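Local coordinates for protein probable dipeptidase (Pseudomonas aeruginosa, PDB 3B40) that probably hydrolyses dipeptides as a metal-dependent dipeptidase of the membrane dipeptidase (peptidase M19) family, at residues A[135-140]-A[158-164]; A[48-52]-A[369-373]; A[240-244]-A[297-301]. The protein carries 11 engineered substitutions. All coordinates share one frame. Residue numbers count along the deposited sequence, not the author numbering.

Contact 1: residues A[135-140]-A[158-164]. Engineered in segment 158-164: Ser164 (natural residue Asn).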
loop_
_atom_site.group_PDB
_atom_site.type_symbol
_atom_site.label_atom_id
_atom_site.label_comp_id
_atom_site.label_asym_id
_atom_site.label_seq_id
_atom_site.Cartn_x
_atom_site.Cartn_y
_atom_site.Cartn_z
ATOM N N MET A 135 -6.696 5.020 10.239
ATOM C CA MET A 135 -6.008 3.893 10.845
ATOM C C MET A 135 -6.389 2.703 10.006
ATOM O O MET A 135 -7.562 2.351 9.930
ATOM C CB MET A 135 -6.486 3.626 12.269
ATOM C CG MET A 135 -5.719 2.475 12.962
ATOM S SD MET A 135 -6.105 2.226 14.754
ATOM C CE MET A 135 -5.462 3.784 15.399
ATOM N N SER A 136 -5.398 2.094 9.366
ATOM C CA SER A 136 -5.681 0.907 8.546
ATOM C C SER A 136 -4.958 -0.264 9.195
ATOM O O SER A 136 -4.332 -0.094 10.238
ATOM C CB SER A 136 -5.252 1.128 7.095
ATOM O OG SER A 136 -3.895 1.560 7.020
ATOM N N MET A 137 -5.087 -1.446 8.605
ATOM C CA MET A 137 -4.445 -2.653 9.096
ATOM C C MET A 137 -4.138 -3.430 7.831
ATOM O O MET A 137 -4.983 -3.500 6.932
ATOM C CB MET A 137 -5.418 -3.430 10.019
ATOM C CG MET A 137 -4.863 -4.703 10.642
ATOM S SD MET A 137 -5.597 -5.238 12.220
ATOM C CE MET A 137 -7.115 -5.894 11.652
ATOM N N LEU A 138 -2.930 -3.975 7.725
ATOM C CA LEU A 138 -2.587 -4.779 6.567
ATOM C C LEU A 138 -1.933 -6.041 7.076
ATOM O O LEU A 138 -1.036 -5.970 7.919
ATOM C CB LEU A 138 -1.676 -4.001 5.587
ATOM C CG LEU A 138 -1.248 -4.637 4.254
ATOM C CD1 LEU A 138 -2.421 -4.771 3.295
ATOM C CD2 LEU A 138 -0.161 -3.780 3.587
ATOM N N ASN A 139 -2.436 -7.180 6.595
ATOM C CA ASN A 139 -1.893 -8.534 6.854
ATOM C C ASN A 139 -2.641 -9.299 7.961
ATOM O O ASN A 139 -2.609 -8.906 9.140
ATOM C CB ASN A 139 -0.412 -8.482 7.188
ATOM C CG ASN A 139 0.287 -9.822 7.001
ATOM O OD1 ASN A 139 -0.262 -10.764 6.416
ATOM N ND2 ASN A 139 1.529 -9.885 7.448
ATOM N N ALA A 140 -3.309 -10.390 7.589
ATOM C CA ALA A 140 -4.030 -11.214 8.579
ATOM C C ALA A 140 -3.107 -12.118 9.417
ATOM O O ALA A 140 -3.548 -12.692 10.412
ATOM C CB ALA A 140 -5.090 -12.059 7.880
ATOM N N VAL A 158 -9.543 0.964 13.718
ATOM C CA VAL A 158 -9.211 0.498 12.366
ATOM C C VAL A 158 -10.423 0.680 11.421
ATOM O O VAL A 158 -11.547 0.332 11.776
ATOM C CB VAL A 158 -8.677 -0.969 12.375
ATOM C CG1 VAL A 158 -8.709 -1.594 10.956
ATOM C CG2 VAL A 158 -7.282 -1.002 12.960
ATOM N N ARG A 159 -10.195 1.254 10.247
ATOM C CA ARG A 159 -11.287 1.518 9.317
ATOM C C ARG A 159 -11.118 0.883 7.926
ATOM O O ARG A 159 -12.024 0.975 7.077
ATOM C CB ARG A 159 -11.531 3.032 9.227
ATOM C CG ARG A 159 -12.173 3.633 10.485
ATOM C CD ARG A 159 -13.557 3.070 10.736
ATOM N NE ARG A 159 -14.125 3.506 12.012
ATOM C CZ ARG A 159 -13.967 2.909 13.197
ATOM N NH1 ARG A 159 -13.217 1.820 13.353
ATOM N NH2 ARG A 159 -14.565 3.438 14.252
ATOM N N MET A 160 -9.979 0.205 7.715
ATOM C CA MET A 160 -9.662 -0.471 6.447
ATOM C C MET A 160 -8.777 -1.653 6.825
ATOM O O MET A 160 -7.933 -1.509 7.702
ATOM C CB MET A 160 -8.900 0.483 5.479
ATOM C CG MET A 160 -8.543 -0.116 4.060
ATOM S SD MET A 160 -8.027 0.996 2.658
ATOM C CE MET A 160 -6.563 1.805 3.303
ATOM N N PHE A 161 -8.994 -2.807 6.180
ATOM C CA PHE A 161 -8.243 -4.042 6.436
ATOM C C PHE A 161 -7.865 -4.717 5.109
ATOM O O PHE A 161 -8.728 -4.979 4.233
ATOM C CB PHE A 161 -9.089 -5.014 7.303
ATOM C CG PHE A 161 -8.422 -6.353 7.563
ATOM C CD1 PHE A 161 -8.794 -7.489 6.849
ATOM C CD2 PHE A 161 -7.420 -6.464 8.506
ATOM C CE1 PHE A 161 -8.167 -8.739 7.087
ATOM C CE2 PHE A 161 -6.795 -7.705 8.743
ATOM C CZ PHE A 161 -7.155 -8.822 8.037
ATOM N N GLY A 162 -6.575 -4.943 4.944
ATOM C CA GLY A 162 -6.075 -5.747 3.826
ATOM C C GLY A 162 -5.637 -7.083 4.360
ATOM O O GLY A 162 -4.903 -7.155 5.332
ATOM N N PHE A 163 -6.128 -8.152 3.765
ATOM C CA PHE A 163 -5.770 -9.498 4.197
ATOM C C PHE A 163 -4.312 -9.833 4.038
ATOM O O PHE A 163 -3.779 -10.684 4.775
ATOM C CB PHE A 163 -6.515 -10.500 3.325
ATOM C CG PHE A 163 -7.971 -10.647 3.669
ATOM C CD1 PHE A 163 -8.407 -11.788 4.300
ATOM C CD2 PHE A 163 -8.912 -9.663 3.303
ATOM C CE1 PHE A 163 -9.766 -11.961 4.611
ATOM C CE2 PHE A 163 -10.251 -9.819 3.626
ATOM C CZ PHE A 163 -10.685 -10.983 4.261
ATOM N N SER A 164 -3.669 -9.241 3.035
ATOM C CA SER A 164 -2.374 -9.761 2.616
ATOM C C SER A 164 -1.253 -8.788 2.679
ATOM O O SER A 164 -1.460 -7.589 2.623
ATOM C CB SER A 164 -2.435 -10.309 1.188
ATOM O OG SER A 164 -3.381 -11.349 1.073
#
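Met137 lies against the ring of Phe161, its CE 3.2 Å from Phe161 CD2. The sulfur SD sits 5.5 Å from the Phe161 ring centroid and 79° off the ring normal, which defines a Met-aromatic contact at the ring edge. Ala140 CB lies near the ring plane at the edge, 3.8 Å from Phe161 CZ, while Val158 CG1 packs 3.9 Å from Met137 CB. On the other face of the sheet Ser136 and Met160 touch, CB to CB at 4.0 Å. Gly162 follows there, where Leu138 CD1 occupies the space a CB would need; the same CD1 reaches 3.1 Å from the backbone O of Ser164, an engineered residue.

The backbones run parallel, with strand axes 4.7 Å apart at 14°. Arg159 N to Met135 O (2.9 Å), Gly162 N to Met137 O (2.9 Å) and Asn139 N to Gly162 O (2.8 Å) are nearly straight hydrogen bonds; Met137 N to Met160 O (3.0 Å) is bent to 126° and weak. Beyond the strands, Ala140 N to Phe163 O (2.9 Å) extends the pairing into the loops. Strands 62-68 and 208-210 pair on the outer edges, and Phe161 also touches Leu202 of helix 193-205. With helix 148-155 joining the two strands along the chain, this is a beta-alpha-beta crossover of the parallel sheet, consistent with the TIM-barrel fold of the M19 family.

Contact 2: residues A[48-52]-A[369-373]. Engineered in segment 48-52: Gly48 (natural residue Asn).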
loop_
_atom_site.group_PDB
_atom_site.type_symbol
_atom_site.label_atom_id
_atom_site.label_comp_id
_atom_site.label_asym_id
_atom_site.label_seq_id
_atom_site.Cartn_x
_atom_site.Cartn_y
_atom_site.Cartn_z
ATOM N N GLY A 48 12.504 10.345 7.385
ATOM C CA GLY A 48 11.510 9.501 6.739
ATOM C C GLY A 48 10.779 10.232 5.634
ATOM O O GLY A 48 11.099 11.381 5.312
ATOM N N GLN A 49 9.776 9.577 5.055
ATOM C CA GLN A 49 9.039 10.183 3.958
ATOM C C GLN A 49 7.772 10.871 4.442
ATOM O O GLN A 49 7.081 11.493 3.665
ATOM C CB GLN A 49 8.783 9.145 2.869
ATOM C CG GLN A 49 10.060 8.797 2.138
ATOM C CD GLN A 49 9.894 7.632 1.161
ATOM O OE1 GLN A 49 9.487 6.546 1.544
ATOM N NE2 GLN A 49 10.248 7.857 -0.089
ATOM N N LEU A 50 7.481 10.757 5.735
ATOM C CA LEU A 50 6.353 11.439 6.340
ATOM C C LEU A 50 6.709 12.055 7.714
ATOM O O LEU A 50 7.212 11.368 8.619
ATOM C CB LEU A 50 5.153 10.489 6.503
ATOM C CG LEU A 50 3.986 10.942 7.421
ATOM C CD1 LEU A 50 3.112 12.137 6.863
ATOM C CD2 LEU A 50 3.093 9.784 7.883
ATOM N N ASP A 51 6.353 13.320 7.874
ATOM C CA ASP A 51 6.311 13.979 9.202
ATOM C C ASP A 51 5.380 15.177 9.113
ATOM O O ASP A 51 4.893 15.476 8.034
ATOM C CB ASP A 51 7.712 14.381 9.683
ATOM C CG ASP A 51 8.504 15.116 8.618
ATOM O OD1 ASP A 51 8.121 16.272 8.264
ATOM O OD2 ASP A 51 9.536 14.551 8.160
ATOM N N LEU A 52 5.123 15.863 10.232
ATOM C CA LEU A 52 4.160 16.963 10.194
ATOM C C LEU A 52 4.659 18.178 9.400
ATOM O O LEU A 52 3.878 18.901 8.805
ATOM C CB LEU A 52 3.673 17.338 11.598
ATOM C CG LEU A 52 2.924 16.267 12.416
ATOM C CD1 LEU A 52 2.688 16.774 13.844
ATOM C CD2 LEU A 52 1.613 15.836 11.788
ATOM N N TRP A 369 8.694 12.859 -6.851
ATOM C CA TRP A 369 7.793 12.686 -5.686
ATOM C C TRP A 369 8.444 11.779 -4.669
ATOM O O TRP A 369 8.187 10.588 -4.646
ATOM C CB TRP A 369 6.424 12.128 -6.107
ATOM C CG TRP A 369 5.374 12.005 -5.002
ATOM C CD1 TRP A 369 5.223 12.825 -3.919
ATOM C CD2 TRP A 369 4.323 11.016 -4.904
ATOM N NE1 TRP A 369 4.153 12.401 -3.142
ATOM C CE2 TRP A 369 3.577 11.306 -3.742
ATOM C CE3 TRP A 369 3.935 9.912 -5.705
ATOM C CZ2 TRP A 369 2.467 10.546 -3.353
ATOM C CZ3 TRP A 369 2.832 9.171 -5.326
ATOM C CH2 TRP A 369 2.109 9.484 -4.147
ATOM N N LYS A 370 9.250 12.366 -3.794
ATOM C CA LYS A 370 10.131 11.585 -2.966
ATOM C C LYS A 370 9.687 11.565 -1.519
ATOM O O LYS A 370 10.191 10.777 -0.719
ATOM C CB LYS A 370 11.567 12.090 -3.099
ATOM C CG LYS A 370 11.870 13.407 -2.380
ATOM C CD LYS A 370 13.319 13.800 -2.620
ATOM C CE LYS A 370 13.503 15.292 -2.478
ATOM N NZ LYS A 370 13.641 15.695 -1.038
ATOM N N ASP A 371 8.770 12.465 -1.184
ATOM C CA ASP A 371 8.145 12.465 0.132
ATOM C C ASP A 371 6.830 13.275 0.098
ATOM O O ASP A 371 6.445 13.816 -0.950
ATOM C CB ASP A 371 9.158 12.925 1.223
ATOM C CG ASP A 371 9.587 14.382 1.063
ATOM O OD1 ASP A 371 8.728 15.247 0.743
ATOM O OD2 ASP A 371 10.792 14.655 1.252
ATOM N N VAL A 372 6.133 13.341 1.228
ATOM C CA VAL A 372 4.764 13.895 1.247
ATOM C C VAL A 372 4.734 15.385 0.948
ATOM O O VAL A 372 3.669 15.928 0.655
ATOM C CB VAL A 372 3.978 13.628 2.573
ATOM C CG1 VAL A 372 3.716 12.128 2.732
ATOM C CG2 VAL A 372 4.731 14.206 3.782
ATOM N N SER A 373 5.902 16.032 1.031
ATOM C CA SER A 373 5.977 17.477 0.818
ATOM C C SER A 373 5.878 17.779 -0.679
ATOM O O SER A 373 5.651 18.938 -1.069
ATOM C CB SER A 373 7.273 18.061 1.412
ATOM O OG SER A 373 8.364 17.881 0.536
#
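Two hydrogen bonds fasten these loops together, and both involve Gln49. Its side-chain NE2 donates to Lys370 O at 3.0 Å with an N-H...O angle of 149°, and its backbone O accepts from Val372 N at 3.2 Å and 156°. The Gln49 amide has further partners: OE1 accepts from the backbone N of Asn361, and NE2 also bonds Gly364 O, so this one side chain links 48-52 to several points of the loop that follows strand 354-357.

The carboxylate of Asp371 is used inside its own segment. OD1 accepts from Ser373 N at 2.9 Å, which makes an Asx turn, and from Ser373 OG at 2.7 Å, while Asp371 OD2 and Lys370 NZ form a long salt bridge of 3.8 Å. This leaves the CB of Asp371 to face the other segment, 3.5 Å from Gln49 O and 4.1 Å from Gln49 CB.

Packing is modest, with 220 Å² buried in all, most of it on Gln49 (69 Å²) and Val372 (60 Å²). The Val372 CA-to-CB bond points toward 48-52, and its CG2 lies 4.0 Å from Leu50 CD1. Both side chains also touch Ile29 of strand 25-29, and Val372 reaches Ala55 of helix 52-58. Asp51 stands at the N-cap of that helix and forms a salt bridge with Lys54. Segment 48-52 thus runs into helix 52-58, and 369-373 precedes helix 375-385. Consistent with the TIM-barrel fold of the M19 family, the contact joins the loops after the first and last strands of the parallel sheet in chain order, 25-29 and 354-357.

Contact 3: residues A[240-244]-A[297-301]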
loop_
_atom_site.group_PDB
_atom_site.type_symbol
_atom_site.label_atom_id
_atom_site.label_comp_id
_atom_site.label_asym_id
_atom_site.label_seq_id
_atom_site.Cartn_x
_atom_site.Cartn_y
_atom_site.Cartn_z
ATOM N N LEU A 240 1.398 -1.846 -17.477
ATOM C CA LEU A 240 2.704 -1.217 -17.296
ATOM C C LEU A 240 3.841 -2.188 -16.988
ATOM O O LEU A 240 4.889 -2.135 -17.615
ATOM C CB LEU A 240 2.648 -0.098 -16.249
ATOM C CG LEU A 240 1.932 1.147 -16.844
ATOM C CD1 LEU A 240 0.399 1.035 -16.691
ATOM C CD2 LEU A 240 2.468 2.452 -16.250
ATOM N N VAL A 241 3.644 -3.045 -16.001
ATOM C CA VAL A 241 4.652 -4.027 -15.616
ATOM C C VAL A 241 3.842 -5.279 -15.336
ATOM O O VAL A 241 2.853 -5.278 -14.558
ATOM C CB VAL A 241 5.468 -3.595 -14.379
ATOM C CG1 VAL A 241 6.472 -4.705 -13.951
ATOM C CG2 VAL A 241 6.221 -2.276 -14.651
ATOM N N ASP A 242 4.226 -6.332 -16.032
ATOM C CA ASP A 242 3.469 -7.560 -16.012
ATOM C C ASP A 242 4.013 -8.452 -14.896
ATOM O O ASP A 242 4.828 -9.339 -15.109
ATOM C CB ASP A 242 3.502 -8.207 -17.411
ATOM C CG ASP A 242 2.502 -9.349 -17.555
ATOM O OD1 ASP A 242 1.520 -9.428 -16.782
ATOM O OD2 ASP A 242 2.729 -10.199 -18.430
ATOM N N ILE A 243 3.546 -8.188 -13.680
ATOM C CA ILE A 243 3.959 -8.909 -12.501
ATOM C C ILE A 243 2.664 -9.252 -11.767
ATOM O O ILE A 243 1.668 -8.541 -11.912
ATOM C CB ILE A 243 4.933 -8.065 -11.593
ATOM C CG1 ILE A 243 4.370 -6.675 -11.303
ATOM C CG2 ILE A 243 6.336 -7.966 -12.216
ATOM C CD1 ILE A 243 5.218 -5.844 -10.212
ATOM N N LYS A 244 2.674 -10.341 -11.008
ATOM C CA LYS A 244 1.492 -10.814 -10.252
ATOM C C LYS A 244 1.016 -9.837 -9.201
ATOM O O LYS A 244 -0.181 -9.776 -8.940
ATOM C CB LYS A 244 1.776 -12.190 -9.637
ATOM C CG LYS A 244 1.951 -13.207 -10.746
ATOM C CD LYS A 244 2.194 -14.624 -10.331
ATOM C CE LYS A 244 2.391 -15.399 -11.670
ATOM N NZ LYS A 244 2.521 -16.869 -11.525
ATOM N N LEU A 297 9.305 -10.791 -14.547
ATOM C CA LEU A 297 9.864 -9.943 -13.490
ATOM C C LEU A 297 9.544 -10.369 -12.068
ATOM O O LEU A 297 10.073 -9.786 -11.129
ATOM C CB LEU A 297 9.436 -8.487 -13.714
ATOM C CG LEU A 297 10.056 -7.792 -14.916
ATOM C CD1 LEU A 297 9.360 -6.435 -15.147
ATOM C CD2 LEU A 297 11.550 -7.604 -14.671
ATOM N N ASP A 298 8.680 -11.375 -11.898
ATOM C CA ASP A 298 8.217 -11.724 -10.558
ATOM C C ASP A 298 9.356 -12.123 -9.612
ATOM O O ASP A 298 9.358 -11.755 -8.427
ATOM C CB ASP A 298 7.172 -12.825 -10.616
ATOM C CG ASP A 298 5.885 -12.376 -11.257
ATOM O OD1 ASP A 298 5.341 -11.323 -10.884
ATOM O OD2 ASP A 298 5.396 -13.098 -12.133
ATOM N N TYR A 299 10.325 -12.866 -10.148
ATOM C CA TYR A 299 11.461 -13.335 -9.354
ATOM C C TYR A 299 12.670 -12.411 -9.465
ATOM O O TYR A 299 13.729 -12.718 -8.907
ATOM C CB TYR A 299 11.881 -14.743 -9.790
ATOM C CG TYR A 299 10.812 -15.823 -9.651
ATOM C CD1 TYR A 299 9.690 -15.644 -8.832
ATOM C CD2 TYR A 299 10.969 -17.047 -10.307
ATOM C CE1 TYR A 299 8.724 -16.640 -8.724
ATOM C CE2 TYR A 299 10.024 -18.058 -10.201
ATOM C CZ TYR A 299 8.913 -17.851 -9.415
ATOM O OH TYR A 299 8.005 -18.848 -9.313
ATOM N N ALA A 300 12.511 -11.318 -10.221
ATOM C CA ALA A 300 13.524 -10.288 -10.355
ATOM C C ALA A 300 13.374 -9.317 -9.200
ATOM O O ALA A 300 14.369 -8.780 -8.701
ATOM C CB ALA A 300 13.359 -9.530 -11.671
ATOM N N LEU A 301 12.126 -9.084 -8.787
ATOM C CA LEU A 301 11.821 -8.023 -7.801
ATOM C C LEU A 301 11.852 -8.528 -6.378
ATOM O O LEU A 301 11.785 -7.752 -5.430
ATOM C CB LEU A 301 10.467 -7.366 -8.117
ATOM C CG LEU A 301 10.304 -6.719 -9.497
ATOM C CD1 LEU A 301 8.871 -6.216 -9.702
ATOM C CD2 LEU A 301 11.290 -5.570 -9.698
HETATM O O HOH W 1 6.917 -10.267 -15.968
HETATM O O HOH W 2 3.774 -12.518 -14.257
#
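An inverse gamma turn centred on Asp242 shapes the loop that here meets a compact turn at 297-301, a partly buried contact between the connections that follow strand 230-235 and helix 276-288, in a fold consistent with the TIM barrel of the M19 family. Within the gamma turn Ile243 N reaches Val241 O at 3.1 Å, a weak bond; in the partner turn, Ala300 N and Leu301 N both donate to Leu297 O, at 3.0 and 3.2 Å.

Apolar side chains meet in three places: Val241 CG1 is 3.6 Å from Leu297 CD1, Ile243 CG2 is 3.5 Å from Leu297 CB, and Ile243 CD1 is 3.7 Å from Leu301 CD1. Ile243 also rests on Tyr270 and Leu297 on Leu279, which extends this packing toward neighbouring helices. Water 1 bridges the backbones, donating to Asp242 O at a very short 2.4 Å and accepting from Leu297 N at 2.8 Å. The direct polar link is a hydrogen bond from Lys244 N to Asp298 OD1, 2.8 Å long with an N-H...O angle of 162°.

In the fold
From the N terminus, the chain passes strand 25-29 and enters 48-52, the first half of contact 2, which closes only at 369-373, after 316 intervening residues. Contacts 1 and 3 both nest inside that long loop, in series and without crossing. Contact 1 closes a short loop of 17 residues holding helix 148-155, within the sheet. Contact 3 spans 52 residues and joins the loops after strand 230-235 and after helix 276-288. Nearest atoms of different contacts are about 10 to 13 Å apart, and centres 22 to 26 Å, with contacts 1 and 3 on opposite sides of the chain's centre. Contact 2 ties the loop ahead of helix 52-58 to that ahead of helix 375-385.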